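Local coordinates for protein staphylococcal enterotoxin-like toxin (Staphylococcus aureus, PDB 4DXF) that is a superantigen-like toxin with an OB fold joined to a beta-grasp domain and probably binds host carbohydrates, at residues A[29-34]-A[130-135]; A[143-148]-A[162-167]. All coordinates share one frame; numbering follows the deposited sequence.

Overall arrangement
From the N terminus the chain first builds the OB-fold part, where residues 29-34 turn a corner between two strands. It then crosses into the beta-grasp part, and contact 1 closes a loop of 95 intervening residues when 130-135, leaving strand 122-131, comes up to 29-34. Contact 2 opens later along the chain and closes a short loop of 13 residues, setting helix 138-153 against strand 162-168. The two loops follow in series and neither nest nor cross. Contact 1 bridges the two domains and contact 2 lies inside the beta-grasp domain, their centres about 19 Å apart. Glu29 OE2 and Lys144 NZ link them by a 2.7 Å salt bridge.

Contact 1: A[29-34]-A[130-135]; sequences EFKNEI and KITKEQ
Lys31 meets Thr132 and Lys133 without any ring or amide between them; the flat group beside this meeting is the carboxylate of Glu29, whose two oxygens serve different lysines. Glu29 OE1 makes a long salt bridge of 3.8 Å to Lys31 NZ, while Glu29 OE2 pairs with Lys144 on the helix of the beta-grasp domain. Lys31, extended from CG onward, sends its ammonium end across to 130-135. Its NZ stops 3.8 Å from Thr132 OG1, a loose approach in which the two side chains run at about a right angle. Along the chain of Lys133 it meets carbon instead: Lys31 NZ and CE both lie 4.0 Å from Lys133 CD. The bend at chi3 (72°) turns CE of Lys133 away from Lys31, and Lys31 NZ and Lys133 NZ stay 6.0 Å apart. Lys133 NZ is held by a salt bridge to Asp77 and a hydrogen bond to Thr98, both in the OB-fold part, and a weak hydrogen bond of 3.1 Å runs from Lys133 NZ to Gln135 O. These partners probably offset the mutual repulsion of the two ammonium groups. The two segments bury 103 Å² between them, and the bonds from Lys133 to Asp77 and Thr98 run outside the pair. This small contact forms part of the interface between the OB-fold and beta-grasp domains of the two-domain superantigen fold.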
ATOM      1  N   GLU A  29      -1.314  -7.749   8.473  1.00 20.75           N
ATOM      2  CA  GLU A  29       0.112  -7.559   8.315  1.00 20.39           C
ATOM      3  C   GLU A  29       0.785  -8.810   8.859  1.00 21.27           C
ATOM      4  O   GLU A  29       0.508  -9.132  10.005  1.00 21.23           O
ATOM      5  CB  GLU A  29       0.589  -6.379   9.132  1.00 23.61           C
ATOM      6  CG  GLU A  29       0.242  -5.043   8.467  1.00 23.79           C
ATOM      7  CD  GLU A  29       0.644  -3.824   9.249  1.00 32.68           C
ATOM      8  OE1 GLU A  29       1.705  -3.863   9.913  1.00 32.32           O
ATOM      9  OE2 GLU A  29      -0.128  -2.831   9.210  1.00 30.63           O
ATOM     10  N   PHE A  30       1.591  -9.493   8.049  1.00 19.77           N
ATOM     11  CA  PHE A  30       2.302 -10.746   8.471  1.00 22.05           C
ATOM     12  C   PHE A  30       3.764 -10.522   8.401  1.00 21.07           C
ATOM     13  O   PHE A  30       4.301 -10.261   7.355  1.00 23.65           O
ATOM     14  CB  PHE A  30       1.848 -11.928   7.592  1.00 23.51           C
ATOM     15  CG  PHE A  30       0.337 -12.167   7.674  1.00 24.62           C
ATOM     16  CD1 PHE A  30      -0.421 -12.219   6.535  1.00 30.29           C
ATOM     17  CD2 PHE A  30      -0.278 -12.383   8.909  1.00 28.64           C
ATOM     18  CE1 PHE A  30      -1.764 -12.462   6.630  1.00 27.54           C
ATOM     19  CE2 PHE A  30      -1.602 -12.618   9.008  1.00 31.23           C
ATOM     20  CZ  PHE A  30      -2.352 -12.621   7.868  1.00 29.72           C
ATOM     21  N   LYS A  31       4.464 -10.585   9.530  1.00 19.30           N
ATOM     22  CA  LYS A  31       5.824 -10.135   9.488  1.00 20.08           C
ATOM     23  C   LYS A  31       6.673 -11.327  10.012  1.00 19.12           C
ATOM     24  O   LYS A  31       6.117 -12.211  10.698  1.00 22.21           O
ATOM     25  CB  LYS A  31       6.084  -8.896  10.366  1.00 22.95           C
ATOM     26  CG  LYS A  31       5.391  -7.598   9.818  1.00 27.21           C
ATOM     27  CD  LYS A  31       5.955  -6.330  10.511  1.00 35.73           C
ATOM     28  CE  LYS A  31       4.853  -5.288  10.502  1.00 41.23           C
ATOM     29  NZ  LYS A  31       5.269  -4.038  11.201  1.00 48.68           N
ATOM     30  N   ASN A  32       7.904 -11.332   9.545  1.00 20.37           N
ATOM     31  CA  ASN A  32       8.929 -12.397   9.891  1.00 21.64           C
ATOM     32  C   ASN A  32       8.362 -13.791   9.535  1.00 22.98           C
ATOM     33  O   ASN A  32       8.422 -14.778  10.322  1.00 22.87           O
ATOM     34  CB  ASN A  32       9.228 -12.314  11.379  1.00 23.17           C
ATOM     35  CG  ASN A  32       9.864 -10.971  11.753  1.00 24.23           C
ATOM     36  OD1 ASN A  32      10.707 -10.466  11.027  1.00 30.89           O
ATOM     37  ND2 ASN A  32       9.461 -10.393  12.893  1.00 25.50           N
ATOM     38  N   GLU A  33       7.828 -13.915   8.309  1.00 20.97           N
ATOM     39  CA  GLU A  33       7.203 -15.133   7.853  1.00 21.40           C
ATOM     40  C   GLU A  33       8.095 -15.818   6.779  1.00 20.14           C
ATOM     41  O   GLU A  33       9.143 -15.308   6.443  1.00 19.95           O
ATOM     42  CB  GLU A  33       5.782 -14.794   7.249  1.00 22.76           C
ATOM     43  CG  GLU A  33       4.752 -14.353   8.298  1.00 27.22           C
ATOM     44  CD  GLU A  33       4.303 -15.487   9.286  1.00 33.81           C
ATOM     45  OE1 GLU A  33       4.437 -16.667   8.933  1.00 37.84           O
ATOM     46  OE2 GLU A  33       3.737 -15.183  10.391  1.00 39.08           O
ATOM     47  N   ILE A  34       7.695 -16.982   6.298  1.00 20.43           N
ATOM     48  CA  ILE A  34       8.337 -17.529   5.087  1.00 22.40           C
ATOM     49  C   ILE A  34       7.285 -17.564   3.945  1.00 20.43           C
ATOM     50  O   ILE A  34       6.065 -17.646   4.240  1.00 22.58           O
ATOM     51  CB  ILE A  34       8.950 -18.909   5.331  1.00 24.76           C
ATOM     52  CG1 ILE A  34       7.879 -19.911   5.619  1.00 27.21           C
ATOM     53  CG2 ILE A  34      10.002 -18.776   6.506  1.00 25.98           C
ATOM     54  CD1 ILE A  34       8.417 -21.409   5.565  1.00 32.13           C
ATOM     55  N   LYS A 130       3.901   7.109  11.179  1.00 27.03           N
ATOM     56  CA  LYS A 130       4.863   6.372  11.986  1.00 26.40           C
ATOM     57  C   LYS A 130       5.392   5.227  11.142  1.00 24.97           C
ATOM     58  O   LYS A 130       4.616   4.461  10.602  1.00 26.73           O
ATOM     59  CB  LYS A 130       4.161   5.839  13.258  1.00 28.22           C
ATOM     60  N   ILE A 131       6.702   5.087  11.085  1.00 24.78           N
ATOM     61  CA  ILE A 131       7.349   4.088  10.241  1.00 24.74           C
ATOM     62  C   ILE A 131       8.104   3.106  11.142  1.00 25.13           C
ATOM     63  O   ILE A 131       8.991   3.564  11.899  1.00 26.44           O
ATOM     64  CB  ILE A 131       8.336   4.762   9.297  1.00 25.87           C
ATOM     65  CG1 ILE A 131       7.496   5.603   8.295  1.00 23.13           C
ATOM     66  CG2 ILE A 131       9.262   3.737   8.570  1.00 23.61           C
ATOM     67  CD1 ILE A 131       8.296   6.664   7.568  1.00 28.40           C
ATOM     68  N   THR A 132       7.752   1.836  11.031  1.00 23.13           N
ATOM     69  CA  THR A 132       8.353   0.781  11.915  1.00 25.96           C
ATOM     70  C   THR A 132       9.093  -0.294  11.124  1.00 25.63           C
ATOM     71  O   THR A 132       9.669  -1.246  11.682  1.00 26.84           O
ATOM     72  CB  THR A 132       7.286   0.149  12.798  1.00 26.53           C
ATOM     73  OG1 THR A 132       6.264  -0.488  12.000  1.00 29.15           O
ATOM     74  CG2 THR A 132       6.667   1.230  13.732  1.00 28.72           C
ATOM     75  N   LYS A 133       9.143  -0.092   9.821  1.00 23.79           N
ATOM     76  CA  LYS A 133       9.711  -1.016   8.868  1.00 23.21           C
ATOM     77  C   LYS A 133      10.860  -0.460   8.075  1.00 23.47           C
ATOM     78  O   LYS A 133      10.820   0.652   7.522  1.00 24.47           O
ATOM     79  CB  LYS A 133       8.632  -1.607   7.936  1.00 21.48           C
ATOM     80  CG  LYS A 133       7.949  -2.875   8.459  1.00 22.18           C
ATOM     81  CD  LYS A 133       6.771  -3.313   7.583  1.00 20.79           C
ATOM     82  CE  LYS A 133       7.167  -3.935   6.173  1.00 19.13           C
ATOM     83  NZ  LYS A 133       8.442  -4.908   6.226  1.00 17.55           N
ATOM     84  N   GLU A 134      11.917  -1.269   7.996  1.00 23.27           N
ATOM     85  CA  GLU A 134      13.125  -0.962   7.266  1.00 23.99           C
ATOM     86  C   GLU A 134      12.844  -0.794   5.777  1.00 22.23           C
ATOM     87  O   GLU A 134      13.348   0.129   5.119  1.00 22.79           O
ATOM     88  CB  GLU A 134      14.163  -2.106   7.451  1.00 24.67           C
ATOM     89  CG  GLU A 134      15.485  -1.565   7.452  1.00 32.05           C
ATOM     90  CD  GLU A 134      16.544  -2.475   8.091  1.00 35.99           C
ATOM     91  OE1 GLU A 134      16.322  -3.687   8.297  1.00 34.61           O
ATOM     92  OE2 GLU A 134      17.597  -1.917   8.392  1.00 39.01           O
ATOM     93  N   GLN A 135      12.022  -1.700   5.272  1.00 21.79           N
ATOM     94  CA  GLN A 135      11.686  -1.669   3.868  1.00 22.21           C
ATOM     95  C   GLN A 135      10.143  -1.735   3.824  1.00 20.98           C
ATOM     96  O   GLN A 135       9.547  -2.605   4.395  1.00 19.12           O
ATOM     97  CB  GLN A 135      12.262  -2.875   3.184  1.00 20.72           C
ATOM     98  CG  GLN A 135      12.187  -2.732   1.682  1.00 26.93           C
ATOM     99  CD  GLN A 135      12.762  -3.915   0.943  1.00 27.61           C
ATOM    100  OE1 GLN A 135      12.168  -4.973   0.910  1.00 26.02           O
ATOM    101  NE2 GLN A 135      13.908  -3.732   0.351  1.00 31.30           N
TER

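Contact 2: A[143-148]-A[162-167]; sequences FKLRKQ and GKIVIK
Leu145 points from the helix toward the strand and divides its contacts between two isoleucines. The CD1 methyl of Leu145 lies 3.6 Å from Ile166 CD1. On its other contact, Leu145 CD1 is 4.0 Å from Ile164 CG2, and Leu145 CB also has Ile164 CD1 close by. Ile164 thus uses both of its branches. With chi1 at -69° its CG1 arm stands anti to the carbonyl carbon and carries CD1 to the helix, while CG2 takes the Leu145 methyl. The CG1 arm also reaches the next helical residue, where Ile164 CD1 rests 3.9 Å from Arg146 CG. Ile166 sets off from the backbone less directly; a second torsion of -62° bends its arm, and CD1 at the end does the touching. In each of these pairs the side chains run at a slant to one another. Helix 143-148 and strand 162-167 cross at 133° with their axes 10.5 Å apart at the closest, as the helix of a beta-grasp fold lies across its mixed sheet, here within the crossover from strand 122-131 to strand 162-168. Ile199 of the adjacent strand 196-203 and Phe129 of the edge strand 122-131 also touch Leu145, and Phe176 flanks Ile164. Arg146 contributes only its aliphatic base: its chain bends at chi3, and the guanidinium group is held by a salt bridge to Asp142 and by hydrogen bonds to Tyr156 OH and Lys180 O. Asp142 probably balances the charge of this buried arginine.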
ATOM      1  N   PHE A 143      -2.061   2.520   0.687  1.00 17.45           N
ATOM      2  CA  PHE A 143      -3.274   2.096   1.294  1.00 18.92           C
ATOM      3  C   PHE A 143      -3.517   2.796   2.647  1.00 19.50           C
ATOM      4  O   PHE A 143      -4.596   3.327   2.915  1.00 19.46           O
ATOM      5  CB  PHE A 143      -3.276   0.614   1.453  1.00 18.90           C
ATOM      6  CG  PHE A 143      -4.593   0.050   1.776  1.00 18.96           C
ATOM      7  CD1 PHE A 143      -5.480  -0.252   0.712  1.00 19.93           C
ATOM      8  CD2 PHE A 143      -5.024  -0.198   3.133  1.00 19.55           C
ATOM      9  CE1 PHE A 143      -6.720  -0.738   0.961  1.00 19.11           C
ATOM     10  CE2 PHE A 143      -6.328  -0.750   3.360  1.00 19.39           C
ATOM     11  CZ  PHE A 143      -7.142  -1.032   2.248  1.00 21.73           C
ATOM     12  N   LYS A 144      -2.514   2.763   3.536  1.00 17.21           N
ATOM     13  CA  LYS A 144      -2.694   3.394   4.813  1.00 17.68           C
ATOM     14  C   LYS A 144      -2.932   4.890   4.730  1.00 19.50           C
ATOM     15  O   LYS A 144      -3.730   5.433   5.525  1.00 23.33           O
ATOM     16  CB  LYS A 144      -1.465   3.140   5.644  1.00 18.20           C
ATOM     17  CG  LYS A 144      -1.479   1.685   6.085  1.00 16.48           C
ATOM     18  CD  LYS A 144      -0.239   1.339   7.028  1.00 22.53           C
ATOM     19  CE  LYS A 144      -0.552  -0.016   7.744  1.00 22.55           C
ATOM     20  NZ  LYS A 144       0.631  -0.341   8.636  1.00 21.34           N
ATOM     21  N   LEU A 145      -2.219   5.577   3.820  1.00 18.29           N
ATOM     22  CA  LEU A 145      -2.345   7.027   3.697  1.00 18.33           C
ATOM     23  C   LEU A 145      -3.761   7.329   3.152  1.00 19.92           C
ATOM     24  O   LEU A 145      -4.451   8.179   3.735  1.00 18.93           O
ATOM     25  CB  LEU A 145      -1.226   7.577   2.836  1.00 17.51           C
ATOM     26  CG  LEU A 145       0.175   7.752   3.541  1.00 17.79           C
ATOM     27  CD1 LEU A 145       1.227   8.005   2.548  1.00 17.76           C
ATOM     28  CD2 LEU A 145       0.066   8.945   4.529  1.00 20.31           C
ATOM     29  N   ARG A 146      -4.232   6.585   2.125  1.00 19.27           N
ATOM     30  CA  ARG A 146      -5.625   6.922   1.634  1.00 20.94           C
ATOM     31  C   ARG A 146      -6.684   6.657   2.693  1.00 21.27           C
ATOM     32  O   ARG A 146      -7.587   7.470   2.886  1.00 19.92           O
ATOM     33  CB  ARG A 146      -5.943   6.170   0.343  1.00 19.55           C
ATOM     34  CG  ARG A 146      -5.033   6.628  -0.753  1.00 20.97           C
ATOM     35  CD  ARG A 146      -5.672   6.286  -2.148  1.00 19.83           C
ATOM     36  NE  ARG A 146      -4.634   6.034  -3.130  1.00 18.89           N
ATOM     37  CZ  ARG A 146      -4.786   6.050  -4.449  1.00 23.86           C
ATOM     38  NH1 ARG A 146      -5.972   6.425  -4.999  1.00 21.54           N
ATOM     39  NH2 ARG A 146      -3.754   5.684  -5.178  1.00 21.58           N
ATOM     40  N   LYS A 147      -6.605   5.516   3.416  1.00 20.55           N
ATOM     41  CA  LYS A 147      -7.513   5.232   4.457  1.00 20.12           C
ATOM     42  C   LYS A 147      -7.553   6.356   5.451  1.00 20.97           C
ATOM     43  O   LYS A 147      -8.670   6.781   5.819  1.00 22.65           O
ATOM     44  CB  LYS A 147      -7.154   3.910   5.185  1.00 20.56           C
ATOM     45  CG  LYS A 147      -8.154   3.561   6.258  1.00 21.67           C
ATOM     46  CD  LYS A 147      -7.859   2.188   6.920  1.00 21.77           C
ATOM     47  CE  LYS A 147      -8.562   1.070   6.139  1.00 28.87           C
ATOM     48  NZ  LYS A 147      -8.302  -0.267   6.741  1.00 29.40           N
ATOM     49  N   GLN A 148      -6.402   6.798   5.931  1.00 21.52           N
ATOM     50  CA  GLN A 148      -6.330   7.931   6.855  1.00 22.95           C
ATOM     51  C   GLN A 148      -7.017   9.187   6.284  1.00 24.25           C
ATOM     52  O   GLN A 148      -7.734   9.931   7.013  1.00 24.28           O
ATOM     53  CB  GLN A 148      -4.900   8.253   7.169  1.00 24.81           C
ATOM     54  CG  GLN A 148      -4.771   9.441   8.156  1.00 28.36           C
ATOM     55  CD  GLN A 148      -3.341   9.965   8.227  1.00 33.99           C
ATOM     56  OE1 GLN A 148      -2.387   9.187   8.176  1.00 33.06           O
ATOM     57  NE2 GLN A 148      -3.182  11.292   8.352  1.00 33.97           N
ATOM     58  N   GLY A 162      -6.290  14.418  -6.854  1.00 25.26           N
ATOM     59  CA  GLY A 162      -5.067  15.079  -6.375  1.00 23.77           C
ATOM     60  C   GLY A 162      -4.011  13.977  -6.221  1.00 24.13           C
ATOM     61  O   GLY A 162      -4.017  13.007  -6.981  1.00 24.07           O
ATOM     62  N   LYS A 163      -3.142  14.157  -5.263  1.00 21.77           N
ATOM     63  CA  LYS A 163      -1.968  13.218  -5.175  1.00 23.95           C
ATOM     64  C   LYS A 163      -1.364  13.134  -3.793  1.00 25.71           C
ATOM     65  O   LYS A 163      -1.407  14.082  -3.004  1.00 24.47           O
ATOM     66  CB  LYS A 163      -0.907  13.616  -6.181  1.00 24.20           C
ATOM     67  CG  LYS A 163      -0.267  14.944  -5.901  1.00 29.13           C
ATOM     68  CD  LYS A 163       0.597  15.409  -7.109  1.00 37.34           C
ATOM     69  CE  LYS A 163       1.387  16.690  -6.781  1.00 38.77           C
ATOM     70  NZ  LYS A 163       0.604  17.782  -6.129  1.00 43.88           N
ATOM     71  N   ILE A 164      -0.773  11.948  -3.519  1.00 24.17           N
ATOM     72  CA  ILE A 164       0.132  11.852  -2.403  1.00 24.13           C
ATOM     73  C   ILE A 164       1.600  11.747  -2.944  1.00 24.72           C
ATOM     74  O   ILE A 164       1.851  11.020  -3.947  1.00 25.43           O
ATOM     75  CB  ILE A 164      -0.166  10.573  -1.668  1.00 23.39           C
ATOM     76  CG1 ILE A 164      -1.530  10.583  -0.950  1.00 21.36           C
ATOM     77  CG2 ILE A 164       1.018  10.275  -0.690  1.00 24.66           C
ATOM     78  CD1 ILE A 164      -2.023   9.148  -0.892  1.00 19.80           C
ATOM     79  N   VAL A 165       2.522  12.483  -2.345  1.00 24.55           N
ATOM     80  CA  VAL A 165       3.911  12.433  -2.748  1.00 27.30           C
ATOM     81  C   VAL A 165       4.780  12.115  -1.529  1.00 27.05           C
ATOM     82  O   VAL A 165       4.770  12.839  -0.492  1.00 27.22           O
ATOM     83  CB  VAL A 165       4.417  13.771  -3.453  1.00 27.63           C
ATOM     84  CG1 VAL A 165       5.946  13.697  -3.934  1.00 29.53           C
ATOM     85  CG2 VAL A 165       3.439  14.244  -4.579  1.00 27.73           C
ATOM     86  N   ILE A 166       5.551  11.039  -1.701  1.00 26.05           N
ATOM     87  CA  ILE A 166       6.451  10.583  -0.635  1.00 26.67           C
ATOM     88  C   ILE A 166       7.813  11.130  -0.977  1.00 26.90           C
ATOM     89  O   ILE A 166       8.372  10.800  -2.028  1.00 26.17           O
ATOM     90  CB  ILE A 166       6.532   9.029  -0.595  1.00 26.23           C
ATOM     91  CG1 ILE A 166       5.183   8.301  -0.603  1.00 26.13           C
ATOM     92  CG2 ILE A 166       7.432   8.503   0.601  1.00 24.34           C
ATOM     93  CD1 ILE A 166       4.228   8.580   0.605  1.00 27.32           C
ATOM     94  N   LYS A 167       8.353  11.988  -0.122  1.00 26.99           N
ATOM     95  CA  LYS A 167       9.615  12.641  -0.435  1.00 29.73           C
ATOM     96  C   LYS A 167      10.712  11.935   0.316  1.00 29.10           C
ATOM     97  O   LYS A 167      10.635  11.839   1.518  1.00 29.74           O
ATOM     98  CB  LYS A 167       9.607  14.140  -0.064  1.00 28.38           C
ATOM     99  CG  LYS A 167       8.562  14.874  -0.978  1.00 34.95           C
ATOM    100  CD  LYS A 167       8.436  16.354  -0.650  1.00 42.31           C
ATOM    101  CE  LYS A 167       9.049  17.218  -1.741  1.00 46.60           C
ATOM    102  NZ  LYS A 167       9.470  18.520  -1.135  1.00 48.42           N
TER